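Local structure of putative cell adhesion protein (Bacteroides fragilis, 4H40) at residues Ile27-Gln32 / His295-Thr300; Gln185-Ala190 / Ser250-Thr255; His195-Leu200 / Leu273-Asn278; Glu202-Ser207 / Val269-Lys274; Tyr282-Thr287 / Leu312-Arg317. The protein probably serves as a fimbrillin-like building block or accessory subunit of a bacterial pilus and may take part in cell adhesion. All blocks are in the same frame, centred on the assembly; numbering follows the deposited sequence.

Contact 1: residues Ile27-Gln32 / His295-Thr300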
# COMPACT_ATOMS: atom_id res chain seq x y z
N ILE B 27 5.51 18.14 3.35
CA ILE B 27 5.86 17.04 4.27
C ILE B 27 4.94 15.84 4.06
O ILE B 27 3.93 15.94 3.38
CB ILE B 27 5.86 17.47 5.77
CG1 ILE B 27 4.49 18.01 6.22
CG2 ILE B 27 7.02 18.41 6.13
CD1 ILE B 27 3.99 17.36 7.55
N SER B 28 5.27 14.71 4.66
CA SER B 28 4.43 13.52 4.53
C SER B 28 3.16 13.66 5.38
O SER B 28 3.22 14.30 6.44
CB SER B 28 5.19 12.27 4.94
OG SER B 28 6.16 11.94 3.96
N PRO B 29 2.03 13.02 4.99
CA PRO B 29 0.84 13.08 5.84
C PRO B 29 1.04 12.48 7.24
O PRO B 29 1.99 11.75 7.54
CB PRO B 29 -0.19 12.27 5.06
CG PRO B 29 0.31 12.23 3.69
CD PRO B 29 1.78 12.20 3.79
N SER B 30 0.14 12.89 8.12
CA SER B 30 -0.02 12.54 9.53
C SER B 30 -1.33 13.21 9.94
O SER B 30 -1.60 14.34 9.49
CB SER B 30 1.17 12.99 10.37
OG SER B 30 1.34 14.40 10.39
N ALA B 31 -2.17 12.49 10.74
CA ALA B 31 -3.50 12.92 11.19
C ALA B 31 -3.61 14.42 11.52
O ALA B 31 -2.89 14.95 12.38
CB ALA B 31 -3.94 12.10 12.37
N GLN B 32 -4.53 15.09 10.80
CA GLN B 32 -4.82 16.53 10.82
C GLN B 32 -5.36 17.04 12.16
O GLN B 32 -5.98 16.30 12.92
CB GLN B 32 -5.84 16.86 9.72
CG GLN B 32 -5.28 16.93 8.31
CD GLN B 32 -6.28 17.45 7.29
OE1 GLN B 32 -7.39 17.90 7.62
NE2 GLN B 32 -5.89 17.42 6.02
N HIS B 295 1.20 18.35 1.21
CA HIS B 295 1.69 17.01 1.55
C HIS B 295 2.36 16.30 0.39
O HIS B 295 2.05 16.56 -0.77
CB HIS B 295 0.56 16.13 2.07
CG HIS B 295 0.03 16.60 3.38
ND1 HIS B 295 -1.27 17.03 3.50
CD2 HIS B 295 0.65 16.72 4.58
CE1 HIS B 295 -1.41 17.38 4.77
NE2 HIS B 295 -0.28 17.23 5.45
N SER B 296 3.32 15.41 0.74
CA SER B 296 4.10 14.59 -0.19
C SER B 296 3.66 13.16 -0.10
O SER B 296 3.53 12.62 0.99
CB SER B 296 5.59 14.68 0.10
OG SER B 296 6.14 15.94 -0.24
N TYR B 297 3.46 12.53 -1.25
CA TYR B 297 3.05 11.15 -1.35
C TYR B 297 4.21 10.48 -2.07
O TYR B 297 4.33 10.59 -3.29
CB TYR B 297 1.66 11.04 -2.05
CG TYR B 297 0.61 11.83 -1.27
CD1 TYR B 297 0.43 13.19 -1.50
CD2 TYR B 297 -0.09 11.24 -0.22
CE1 TYR B 297 -0.43 13.95 -0.72
CE2 TYR B 297 -0.98 11.99 0.55
CZ TYR B 297 -1.11 13.35 0.33
OH TYR B 297 -2.00 14.08 1.08
N ASN B 298 5.17 10.03 -1.26
CA ASN B 298 6.44 9.41 -1.66
C ASN B 298 6.35 7.91 -1.81
O ASN B 298 5.81 7.25 -0.96
CB ASN B 298 7.49 9.71 -0.61
CG ASN B 298 7.56 11.17 -0.30
OD1 ASN B 298 7.46 12.01 -1.20
ND2 ASN B 298 7.70 11.51 0.98
N TYR B 299 6.87 7.40 -2.90
CA TYR B 299 6.93 5.99 -3.24
C TYR B 299 8.37 5.62 -3.53
O TYR B 299 9.13 6.48 -3.97
CB TYR B 299 6.04 5.70 -4.45
CG TYR B 299 4.56 5.82 -4.14
CD1 TYR B 299 3.92 7.06 -4.16
CD2 TYR B 299 3.79 4.69 -3.87
CE1 TYR B 299 2.56 7.18 -3.86
CE2 TYR B 299 2.43 4.79 -3.61
CZ TYR B 299 1.83 6.04 -3.56
OH TYR B 299 0.50 6.12 -3.23
N THR B 300 8.78 4.37 -3.18
CA THR B 300 10.13 3.85 -3.44
C THR B 300 9.93 2.54 -4.18
O THR B 300 9.30 1.61 -3.67
CB THR B 300 10.98 3.79 -2.17
OG1 THR B 300 10.86 5.06 -1.53
CG2 THR B 300 12.42 3.61 -2.46
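I27 and S296 are joined by the one hydrogen bond of this contact: S296 N donates to I27 O at 2.8 Å, from well above the carbonyl plane (45° out of it). With the backbone hydrogen bond between I27 and G294, it makes a single beta bridge of I27 with H295, which pins an irregular loop segment to the start of a strand. The same oxygen also takes a CA-H...O contact from H295 CA at 3.1 Å. Beyond S28 and S296 the two backbones part.

The H295 side chain stays close to that bridge. I27 O lies at the ring edge near the ring plane, 3.6 Å from CD2. P29 CA also reaches CD2, at 3.9 Å. The far side of the imidazole is tied down elsewhere, by ND1 to T292 OG1.

Apolar contact comes from the proline. P29 CG lies 3.4 Å from Y297 CE2, while P29 CD is 3.3 Å from S296 O. Y297 leaves its backbone away from the loop, yet its ring end swings back to the proline, and its OH accepts from T292 N. S296 OG bonds to S26 OG.

Segment 27-32 lies in the long loop between strands 23-24 and 56-62. It touches the start of strand 296-305, which runs parallel to strand 177-190 and antiparallel to 310-321; H295 and Y297 both bond to R183 through their backbones.

Contact 2: residues Gln185-Ala190 / Ser250-Thr255; sequences QFTVRA and SLVAHT
R189 and S250 meet at one end of this strand pair, where the flat guanidinium of R189 takes a water at its edge, in plane: NE donates to it at 3.2 Å, and the water makes a weak bond to S250 OG. That hydroxyl has firmer partners in D248 and N246. At the other end, A253 O approaches the F186 ring obliquely, 4.1 Å from CD2.

Between these ends the strands run antiparallel at 168°. F186 with A253 and V188 with L251 are hydrogen-bonded pairs; the first is notably straight, with F186 N to A253 O at 2.8 Å and the donor nearly along the C=O axis. Q185 with H254 and T187 with V252 are the non-hydrogen-bonded pairs.

On the face of Q185, T187, V252 and H254, the branched V252 serves both neighbours. Q185 CG, anti to its backbone N (chi1 -172°), comes to 3.8 Å from V252 CG1, and the extended chain crosses the valine obliquely, CD 3.7 Å from CG1; OE1 bonds to R183. The other methyl, V252 CG2, is 3.8 Å from T187 OG1, the two side chains lying alongside and pointing the same way.

F186, V188, L251 and A253 point to the opposite face and are buried against strands 197-207 and 266-275. The chemistry thus divides: outside, partly exposed and mostly polar chains with V252 as the apolar member; inside, apolar ones, as expected for one wall of a beta sandwich.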
# COMPACT_ATOMS: atom_id res chain seq x y z
N GLN B 185 6.11 11.81 -5.36
CA GLN B 185 7.49 11.54 -5.67
C GLN B 185 7.70 10.05 -5.80
O GLN B 185 7.20 9.28 -5.00
CB GLN B 185 8.39 12.12 -4.61
CG GLN B 185 9.83 12.02 -5.00
CD GLN B 185 10.70 12.48 -3.91
OE1 GLN B 185 11.06 13.65 -3.86
NE2 GLN B 185 11.07 11.58 -3.04
N PHE B 186 8.46 9.64 -6.83
CA PHE B 186 8.82 8.27 -7.13
C PHE B 186 10.35 8.18 -7.21
O PHE B 186 10.99 8.92 -7.97
CB PHE B 186 8.15 7.79 -8.43
CG PHE B 186 6.65 8.06 -8.46
CD1 PHE B 186 5.75 7.17 -7.89
CD2 PHE B 186 6.16 9.23 -9.00
CE1 PHE B 186 4.39 7.45 -7.85
CE2 PHE B 186 4.79 9.52 -8.95
CZ PHE B 186 3.92 8.64 -8.37
N THR B 187 10.94 7.35 -6.34
CA THR B 187 12.34 6.99 -6.34
C THR B 187 12.37 5.59 -6.93
O THR B 187 11.70 4.70 -6.39
CB THR B 187 12.98 7.10 -4.95
OG1 THR B 187 12.84 8.43 -4.46
CG2 THR B 187 14.44 6.71 -4.96
N VAL B 188 13.03 5.43 -8.11
CA VAL B 188 13.15 4.11 -8.78
C VAL B 188 14.58 3.63 -8.62
O VAL B 188 15.50 4.25 -9.16
CB VAL B 188 12.73 4.12 -10.27
CG1 VAL B 188 12.77 2.71 -10.84
CG2 VAL B 188 11.37 4.77 -10.48
N ARG B 189 14.77 2.55 -7.86
CA ARG B 189 16.09 1.99 -7.61
C ARG B 189 16.47 0.92 -8.62
O ARG B 189 15.61 0.21 -9.13
CB ARG B 189 16.14 1.39 -6.21
CG ARG B 189 16.15 2.39 -5.08
CD ARG B 189 16.17 1.65 -3.77
NE ARG B 189 16.18 2.56 -2.63
CZ ARG B 189 15.70 2.27 -1.42
NH1 ARG B 189 15.17 1.07 -1.17
NH2 ARG B 189 15.75 3.17 -0.44
N ALA B 190 17.78 0.79 -8.90
CA ALA B 190 18.32 -0.23 -9.80
C ALA B 190 18.70 -1.43 -8.95
O ALA B 190 19.68 -1.38 -8.18
CB ALA B 190 19.51 0.32 -10.55
N SER B 250 19.85 5.37 -8.70
CA SER B 250 18.40 5.49 -8.66
C SER B 250 17.95 6.81 -9.31
O SER B 250 18.75 7.73 -9.45
CB SER B 250 17.85 5.34 -7.25
OG SER B 250 18.46 6.21 -6.32
N LEU B 251 16.69 6.85 -9.79
CA LEU B 251 16.06 8.01 -10.40
C LEU B 251 15.04 8.61 -9.45
O LEU B 251 14.33 7.87 -8.79
CB LEU B 251 15.35 7.59 -11.67
CG LEU B 251 16.16 6.98 -12.80
CD1 LEU B 251 15.23 6.28 -13.74
CD2 LEU B 251 16.97 8.05 -13.54
N VAL B 252 14.93 9.94 -9.39
CA VAL B 252 13.91 10.62 -8.56
C VAL B 252 13.04 11.51 -9.46
O VAL B 252 13.51 12.48 -10.05
CB VAL B 252 14.46 11.42 -7.35
CG1 VAL B 252 13.32 12.00 -6.53
CG2 VAL B 252 15.31 10.53 -6.46
N ALA B 253 11.76 11.17 -9.54
CA ALA B 253 10.81 11.96 -10.31
C ALA B 253 9.73 12.47 -9.38
O ALA B 253 9.32 11.76 -8.48
CB ALA B 253 10.22 11.13 -11.44
N HIS B 254 9.34 13.73 -9.53
CA HIS B 254 8.29 14.32 -8.71
C HIS B 254 7.41 15.25 -9.54
O HIS B 254 7.78 15.67 -10.64
CB HIS B 254 8.85 15.06 -7.48
CG HIS B 254 9.71 16.24 -7.81
ND1 HIS B 254 9.25 17.52 -7.67
CD2 HIS B 254 10.99 16.28 -8.24
CE1 HIS B 254 10.25 18.31 -8.01
NE2 HIS B 254 11.31 17.61 -8.38
N THR B 255 6.22 15.51 -9.04
CA THR B 255 5.27 16.40 -9.68
C THR B 255 4.25 16.87 -8.69
O THR B 255 4.03 16.22 -7.66
CB THR B 255 4.59 15.73 -10.89
OG1 THR B 255 4.08 16.74 -11.74
CG2 THR B 255 3.47 14.77 -10.52
O HOH W 1 17.63 5.34 -3.05

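Contact 3: residues His195-Leu200 / Leu273-Asn278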
# COMPACT_ATOMS: atom_id res chain seq x y z
N HIS B 195 21.68 -2.79 -14.65
CA HIS B 195 22.93 -2.10 -14.90
C HIS B 195 22.67 -0.68 -15.31
O HIS B 195 23.39 0.22 -14.90
CB HIS B 195 23.73 -2.85 -15.98
CG HIS B 195 24.01 -4.27 -15.63
ND1 HIS B 195 24.71 -4.60 -14.49
CD2 HIS B 195 23.66 -5.40 -16.27
CE1 HIS B 195 24.77 -5.93 -14.48
NE2 HIS B 195 24.14 -6.45 -15.53
N THR B 196 21.66 -0.47 -16.15
CA THR B 196 21.27 0.85 -16.64
C THR B 196 19.78 1.01 -16.46
O THR B 196 19.01 0.10 -16.77
CB THR B 196 21.69 1.10 -18.11
OG1 THR B 196 20.93 0.25 -18.96
CG2 THR B 196 23.18 0.91 -18.34
N LEU B 197 19.38 2.18 -15.98
CA LEU B 197 18.01 2.54 -15.70
C LEU B 197 17.84 4.00 -16.06
O LEU B 197 18.42 4.88 -15.42
CB LEU B 197 17.73 2.25 -14.20
CG LEU B 197 16.49 2.82 -13.52
CD1 LEU B 197 15.22 2.16 -14.03
CD2 LEU B 197 16.62 2.70 -12.01
N GLU B 198 17.05 4.26 -17.11
CA GLU B 198 16.77 5.59 -17.62
C GLU B 198 15.27 5.77 -17.78
O GLU B 198 14.53 4.79 -17.75
CB GLU B 198 17.44 5.81 -18.99
CG GLU B 198 18.96 5.79 -19.00
CD GLU B 198 19.52 5.54 -20.39
OE1 GLU B 198 19.55 4.36 -20.82
OE2 GLU B 198 19.86 6.53 -21.08
N MSE B 199 14.83 7.02 -17.98
CA MSE B 199 13.44 7.39 -18.26
C MSE B 199 13.20 7.31 -19.75
O MSE B 199 14.01 7.83 -20.52
CB MSE B 199 13.15 8.86 -17.82
CG MSE B 199 13.17 9.09 -16.32
SE MSE B 199 11.44 8.79 -15.44
CE MSE B 199 10.59 10.40 -15.92
N LEU B 200 12.07 6.76 -20.18
CA LEU B 200 11.73 6.84 -21.59
C LEU B 200 11.11 8.24 -21.84
O LEU B 200 10.73 8.92 -20.87
CB LEU B 200 10.77 5.71 -21.98
CG LEU B 200 11.33 4.30 -22.02
CD1 LEU B 200 10.23 3.31 -22.25
CD2 LEU B 200 12.43 4.16 -23.06
N LEU B 273 10.25 2.99 -18.50
CA LEU B 273 11.68 3.02 -18.23
C LEU B 273 12.46 2.18 -19.21
O LEU B 273 11.93 1.22 -19.78
CB LEU B 273 11.96 2.50 -16.79
CG LEU B 273 11.13 3.09 -15.63
CD1 LEU B 273 11.27 2.27 -14.36
CD2 LEU B 273 11.48 4.54 -15.36
N LYS B 274 13.73 2.53 -19.38
CA LYS B 274 14.67 1.81 -20.22
C LYS B 274 15.58 1.03 -19.29
O LYS B 274 16.51 1.60 -18.73
CB LYS B 274 15.45 2.77 -21.14
CG LYS B 274 16.12 2.11 -22.32
CD LYS B 274 16.77 3.17 -23.17
CE LYS B 274 17.13 2.66 -24.54
NZ LYS B 274 17.92 3.66 -25.29
N VAL B 275 15.27 -0.24 -19.07
CA VAL B 275 16.03 -1.13 -18.19
C VAL B 275 17.01 -1.95 -19.04
O VAL B 275 16.59 -2.62 -19.97
CB VAL B 275 15.11 -2.04 -17.33
CG1 VAL B 275 15.91 -2.87 -16.34
CG2 VAL B 275 14.06 -1.21 -16.60
N ASN B 276 18.31 -1.84 -18.73
CA ASN B 276 19.40 -2.51 -19.44
C ASN B 276 19.27 -2.38 -20.97
O ASN B 276 19.51 -3.35 -21.70
CB ASN B 276 19.50 -3.98 -19.01
CG ASN B 276 19.89 -4.17 -17.57
OD1 ASN B 276 20.49 -3.30 -16.93
ND2 ASN B 276 19.58 -5.34 -17.04
N GLY B 277 18.90 -1.19 -21.43
CA GLY B 277 18.74 -0.85 -22.84
C GLY B 277 17.42 -1.22 -23.49
O GLY B 277 17.19 -0.84 -24.64
N ASN B 278 16.56 -1.98 -22.80
CA ASN B 278 15.27 -2.38 -23.36
C ASN B 278 14.12 -1.57 -22.76
O ASN B 278 14.07 -1.38 -21.54
CB ASN B 278 15.01 -3.88 -23.16
CG ASN B 278 16.22 -4.78 -23.25
OD1 ASN B 278 16.63 -5.39 -22.25
ND2 ASN B 278 16.80 -4.90 -24.45
O HOH W 2 18.84 1.45 -20.10
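N276 OD1 is gripped by two successive backbone N-H groups. H195 N donates to it at 2.6 Å, in the carbonyl plane and on a lone pair, and T196 N follows at 3.2 Å, also in plane. N276 CG, set beside its own backbone N (chi1 -65°), comes within 3.7 Å of H195 N, and ND2 goes on to G193 O; the amide lies 27° from the plane of the H195 ring. N276 N in turn donates to T196 O.

V275 to N278 form a type I' turn with reciprocal backbone bonds, the tip of the beta hairpin made by strands 266-275 and 278-287, with 195-200 running antiparallel on its other flank. One water joins the turn to the neighbouring strand: it accepts from T196 OG1 and G277 N, and donates to E198 OE1 and, at 2.7 Å, to K274 O.

Farther along, E198 and K274 form a hydrogen-bonded pair and lie side by side, OE1 3.8 Å from K274 CD. L200 crosses K274 at about a right angle, CD2 to K274 CB at 3.8 Å. On the buried face, L197 CD1 meets L273 CD1 at 4.0 Å. The M199 and L273 side chains diverge, M199 SE staying 4.3 Å from L273 CD2.

Contact 4: residues Glu202-Ser207 / Val269-Lys274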
# COMPACT_ATOMS: atom_id res chain seq x y z
N GLU B 202 8.28 8.89 -22.70
CA GLU B 202 6.94 8.75 -22.14
C GLU B 202 6.94 9.00 -20.59
O GLU B 202 5.90 9.32 -20.05
CB GLU B 202 6.34 7.36 -22.45
CG GLU B 202 6.10 7.05 -23.92
CD GLU B 202 7.30 6.62 -24.76
OE1 GLU B 202 8.39 6.38 -24.19
OE2 GLU B 202 7.15 6.53 -26.00
N GLY B 203 8.10 8.82 -19.94
CA GLY B 203 8.29 9.01 -18.50
C GLY B 203 7.27 8.33 -17.60
O GLY B 203 6.82 7.21 -17.88
N ILE B 204 6.89 9.02 -16.52
CA ILE B 204 5.90 8.52 -15.55
C ILE B 204 4.58 9.27 -15.75
O ILE B 204 4.54 10.49 -15.62
CB ILE B 204 6.45 8.65 -14.10
CG1 ILE B 204 7.69 7.78 -13.91
CG2 ILE B 204 5.34 8.34 -13.05
CD1 ILE B 204 8.53 8.20 -12.83
N GLU B 205 3.53 8.52 -16.10
CA GLU B 205 2.20 9.08 -16.30
C GLU B 205 1.26 8.65 -15.15
O GLU B 205 1.05 7.46 -14.90
CB GLU B 205 1.64 8.68 -17.66
CG GLU B 205 0.33 9.37 -17.97
CD GLU B 205 -0.07 9.37 -19.43
OE1 GLU B 205 0.01 8.29 -20.08
OE2 GLU B 205 -0.47 10.45 -19.93
N ILE B 206 0.77 9.66 -14.43
CA ILE B 206 -0.17 9.56 -13.33
C ILE B 206 -1.55 9.87 -13.96
O ILE B 206 -1.70 10.84 -14.68
CB ILE B 206 0.25 10.52 -12.19
CG1 ILE B 206 1.73 10.26 -11.78
CG2 ILE B 206 -0.70 10.43 -10.99
CD1 ILE B 206 2.30 11.20 -10.78
N SER B 207 -2.52 8.97 -13.77
CA SER B 207 -3.87 9.04 -14.34
C SER B 207 -4.94 8.87 -13.28
O SER B 207 -4.71 8.19 -12.28
CB SER B 207 -4.04 7.95 -15.40
OG SER B 207 -3.51 8.31 -16.66
N VAL B 269 -0.44 4.71 -12.09
CA VAL B 269 0.90 5.27 -12.25
C VAL B 269 1.64 4.35 -13.25
O VAL B 269 1.95 3.21 -12.91
CB VAL B 269 1.64 5.42 -10.90
CG1 VAL B 269 3.07 5.89 -11.11
CG2 VAL B 269 0.92 6.39 -9.98
N LEU B 270 1.89 4.85 -14.48
CA LEU B 270 2.62 4.09 -15.48
C LEU B 270 4.06 4.58 -15.59
O LEU B 270 4.29 5.71 -15.99
CB LEU B 270 1.97 4.20 -16.86
CG LEU B 270 0.80 3.35 -17.19
CD1 LEU B 270 0.36 3.66 -18.60
CD2 LEU B 270 1.15 1.89 -17.11
N LEU B 271 5.01 3.70 -15.31
CA LEU B 271 6.42 4.03 -15.39
C LEU B 271 6.98 3.45 -16.66
O LEU B 271 6.92 2.24 -16.85
CB LEU B 271 7.18 3.50 -14.16
CG LEU B 271 6.69 4.02 -12.80
CD1 LEU B 271 5.62 3.10 -12.22
CD2 LEU B 271 7.81 4.14 -11.84
N ASN B 272 7.44 4.31 -17.58
CA ASN B 272 8.05 3.94 -18.85
C ASN B 272 9.54 4.11 -18.69
O ASN B 272 10.03 5.25 -18.62
CB ASN B 272 7.49 4.78 -19.98
CG ASN B 272 6.00 4.69 -20.08
OD1 ASN B 272 5.46 3.76 -20.66
ND2 ASN B 272 5.30 5.64 -19.51
N LEU B 273 10.25 2.99 -18.50
CA LEU B 273 11.68 3.02 -18.23
C LEU B 273 12.46 2.18 -19.21
O LEU B 273 11.93 1.22 -19.78
CB LEU B 273 11.96 2.50 -16.79
CG LEU B 273 11.13 3.09 -15.63
CD1 LEU B 273 11.27 2.27 -14.36
CD2 LEU B 273 11.48 4.54 -15.36
N LYS B 274 13.73 2.53 -19.38
CA LYS B 274 14.67 1.81 -20.22
C LYS B 274 15.58 1.03 -19.29
O LYS B 274 16.51 1.60 -18.73
CB LYS B 274 15.45 2.77 -21.14
CG LYS B 274 16.12 2.11 -22.32
CD LYS B 274 16.77 3.17 -23.17
CE LYS B 274 17.13 2.66 -24.54
NZ LYS B 274 17.92 3.66 -25.29
O HOH W 3 2.20 6.45 -20.66
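G203 and N272 share a twofold polar grip. G203 O accepts from the backbone N of N272 at 3.0 Å and from its ND2 at 2.7 Å, the two donors coming from opposite faces of the carbonyl plane; the side-chain bond runs close to the plane of the N272 amide (11° out). In N272, chi1 (-57°) sets CG beside the backbone N, and chi2 (-82°) turns ND2 to G203 O. E202 CB rests against that amide, 3.6 Å from ND2.

Regular backbone bonding resumes at E205 and L270, whose reciprocal bonds include L270 N to E205 O at 2.8 Å. A water accepts weakly from N272 ND2 and donates to E205 OE1, while E205 OE2 forms a salt bridge to R239.

The apolar face carries I204, I206, V269 and L271. I204 divides its branches: CG2 meets V269 CG1 at 3.9 Å, and CG1 lies beside L271 CG at 4.0 Å. I206 CG1 touches V269 CG2 more loosely.

The chain turns a corner at E202, and with it strand 203-207 lies antiparallel between strand 237-240 and strand 266-275, with strand 278-287 beyond. The apolar face of this four-stranded sheet packs on F186 and V188 of strand 177-190.

Contact 5: residues Tyr282-Thr287 / Leu312-Arg317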
# COMPACT_ATOMS: atom_id res chain seq x y z
N TYR B 282 5.55 -0.41 -16.41
CA TYR B 282 5.02 -0.96 -15.17
C TYR B 282 3.87 -0.13 -14.71
O TYR B 282 3.95 1.10 -14.75
CB TYR B 282 6.09 -0.98 -14.05
CG TYR B 282 7.38 -1.63 -14.47
CD1 TYR B 282 7.49 -3.01 -14.50
CD2 TYR B 282 8.47 -0.87 -14.87
CE1 TYR B 282 8.68 -3.63 -14.89
CE2 TYR B 282 9.66 -1.48 -15.28
CZ TYR B 282 9.75 -2.86 -15.30
OH TYR B 282 10.91 -3.47 -15.70
N GLN B 283 2.84 -0.77 -14.21
CA GLN B 283 1.69 -0.04 -13.72
C GLN B 283 1.46 -0.26 -12.24
O GLN B 283 1.36 -1.41 -11.79
CB GLN B 283 0.43 -0.45 -14.49
CG GLN B 283 -0.83 0.16 -13.91
CD GLN B 283 -2.00 -0.08 -14.77
OE1 GLN B 283 -2.55 0.85 -15.35
NE2 GLN B 283 -2.40 -1.34 -14.89
N MSE B 284 1.31 0.85 -11.50
CA MSE B 284 0.92 0.84 -10.10
C MSE B 284 -0.55 1.30 -10.04
O MSE B 284 -0.82 2.44 -10.42
CB MSE B 284 1.80 1.76 -9.25
CG MSE B 284 3.23 1.32 -9.06
SE MSE B 284 4.35 2.82 -8.34
CE MSE B 284 3.13 3.54 -7.11
N LEU B 285 -1.51 0.43 -9.62
CA LEU B 285 -2.89 0.88 -9.45
C LEU B 285 -3.06 1.18 -7.98
O LEU B 285 -2.82 0.30 -7.17
CB LEU B 285 -3.90 -0.12 -9.97
CG LEU B 285 -4.22 0.02 -11.47
CD1 LEU B 285 -4.73 -1.29 -12.03
CD2 LEU B 285 -5.25 1.11 -11.73
N LEU B 286 -3.35 2.44 -7.65
CA LEU B 286 -3.46 2.94 -6.28
C LEU B 286 -4.89 3.35 -5.95
O LEU B 286 -5.44 4.31 -6.50
CB LEU B 286 -2.48 4.09 -6.03
CG LEU B 286 -1.04 3.89 -6.55
CD1 LEU B 286 -0.22 5.20 -6.49
CD2 LEU B 286 -0.36 2.72 -5.85
N THR B 287 -5.49 2.58 -5.07
CA THR B 287 -6.85 2.80 -4.62
C THR B 287 -6.78 3.39 -3.19
O THR B 287 -5.76 3.24 -2.52
CB THR B 287 -7.60 1.47 -4.76
OG1 THR B 287 -9.02 1.64 -4.57
CG2 THR B 287 -7.04 0.40 -3.86
N LEU B 312 8.88 -4.73 -11.07
CA LEU B 312 8.90 -3.55 -10.26
C LEU B 312 8.23 -3.91 -8.95
O LEU B 312 7.12 -4.44 -8.95
CB LEU B 312 8.21 -2.36 -10.93
CG LEU B 312 8.42 -1.05 -10.20
CD1 LEU B 312 9.69 -0.39 -10.62
CD2 LEU B 312 7.27 -0.13 -10.37
N THR B 313 8.94 -3.70 -7.85
CA THR B 313 8.44 -3.88 -6.49
C THR B 313 8.34 -2.51 -5.86
O THR B 313 9.29 -1.74 -5.96
CB THR B 313 9.34 -4.79 -5.61
OG1 THR B 313 10.56 -4.11 -5.33
CG2 THR B 313 9.62 -6.14 -6.21
N TRP B 314 7.27 -2.23 -5.14
CA TRP B 314 7.26 -0.96 -4.46
C TRP B 314 6.75 -1.09 -3.05
O TRP B 314 6.20 -2.10 -2.65
CB TRP B 314 6.54 0.16 -5.23
CG TRP B 314 5.05 0.08 -5.22
CD1 TRP B 314 4.20 0.78 -4.43
CD2 TRP B 314 4.25 -0.67 -6.13
NE1 TRP B 314 2.90 0.51 -4.77
CE2 TRP B 314 2.89 -0.40 -5.81
CE3 TRP B 314 4.53 -1.58 -7.17
CZ2 TRP B 314 1.82 -1.00 -6.49
CZ3 TRP B 314 3.47 -2.16 -7.86
CH2 TRP B 314 2.14 -1.89 -7.51
N GLN B 315 7.06 -0.06 -2.29
CA GLN B 315 6.69 0.15 -0.91
C GLN B 315 6.38 1.63 -0.71
O GLN B 315 6.89 2.52 -1.42
CB GLN B 315 7.79 -0.34 0.02
CG GLN B 315 9.19 0.21 -0.28
CD GLN B 315 10.31 -0.67 0.27
OE1 GLN B 315 10.09 -1.79 0.76
NE2 GLN B 315 11.53 -0.17 0.15
N ASN B 316 5.50 1.87 0.23
CA ASN B 316 5.08 3.19 0.62
C ASN B 316 4.32 3.07 1.93
O ASN B 316 3.69 2.04 2.19
CB ASN B 316 4.24 3.85 -0.49
CG ASN B 316 2.79 3.44 -0.52
OD1 ASN B 316 2.45 2.27 -0.69
ND2 ASN B 316 1.91 4.41 -0.28
N ARG B 317 4.41 4.11 2.77
CA ARG B 317 3.71 4.16 4.05
C ARG B 317 2.31 4.70 3.79
O ARG B 317 2.15 5.60 2.98
CB ARG B 317 4.49 5.03 5.06
CG ARG B 317 3.97 4.94 6.50
CD ARG B 317 5.10 4.86 7.49
NE ARG B 317 5.51 3.47 7.71
CZ ARG B 317 5.04 2.70 8.69
NH1 ARG B 317 4.18 3.19 9.57
NH2 ARG B 317 5.44 1.44 8.80
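M284 and W314 face each other across the interior of a beta sandwich, the axes of the two segments 8.7 Å apart at closest approach and inclined at 30°, each belonging to a different sheet. The methionine, present as selenomethionine, lies over one face of the indole, and the two side chains slide past each other in opposite directions. M284 CG stands 3.4 Å from the centroid of the six-membered ring of W314, almost exactly on its normal, a CH-pi contact. The selenium then rests over the five-membered ring at 4.2 Å, giving a Met-aromatic contact. L286 runs past the indole too, its CD2 4.1 Å from NE1.

At the end where the strands come nearer, L312 crosses Y282 aslant. Its CB sits over one face of the tyrosine ring toward the rim, 3.7 Å from CD1, while L312 CD2 reaches Y282 CB at 4.0 Å. The tyrosine hydroxyl is hydrogen-bonded to T310 OG1.

Y299 of strand 296-305 packs beside M284 and L286. Strand 310-321 pairs antiparallel with a strand of the second subunit, carrying the sheet across the interface. Back at the indole, the bend at chi3 (41°) leaves M284 CE 3.8 Å from W314 NE1.

How the contacts relate
From the N terminus, the loop 27-32 waits for strand 296-305 before contact 1 can close, a span that nests contacts 2, 3 and 4. Strand 185-190 opens contact 2, and 195-200 and 202-207 follow before 250-255 closes it, so contact 2 crosses both 3 and 4. Those two then close on one strand, sharing L273 and K274. Contact 5 opens only afterwards, at 282-287, and crosses contact 1 because 295-300 comes before 312-317. Contacts 1 and 2 join through Q185 on adjacent strands of one sheet; contacts 3 and 4 join two central strands of the other sheet, which F186 packs against, and contact 5 bridges the two.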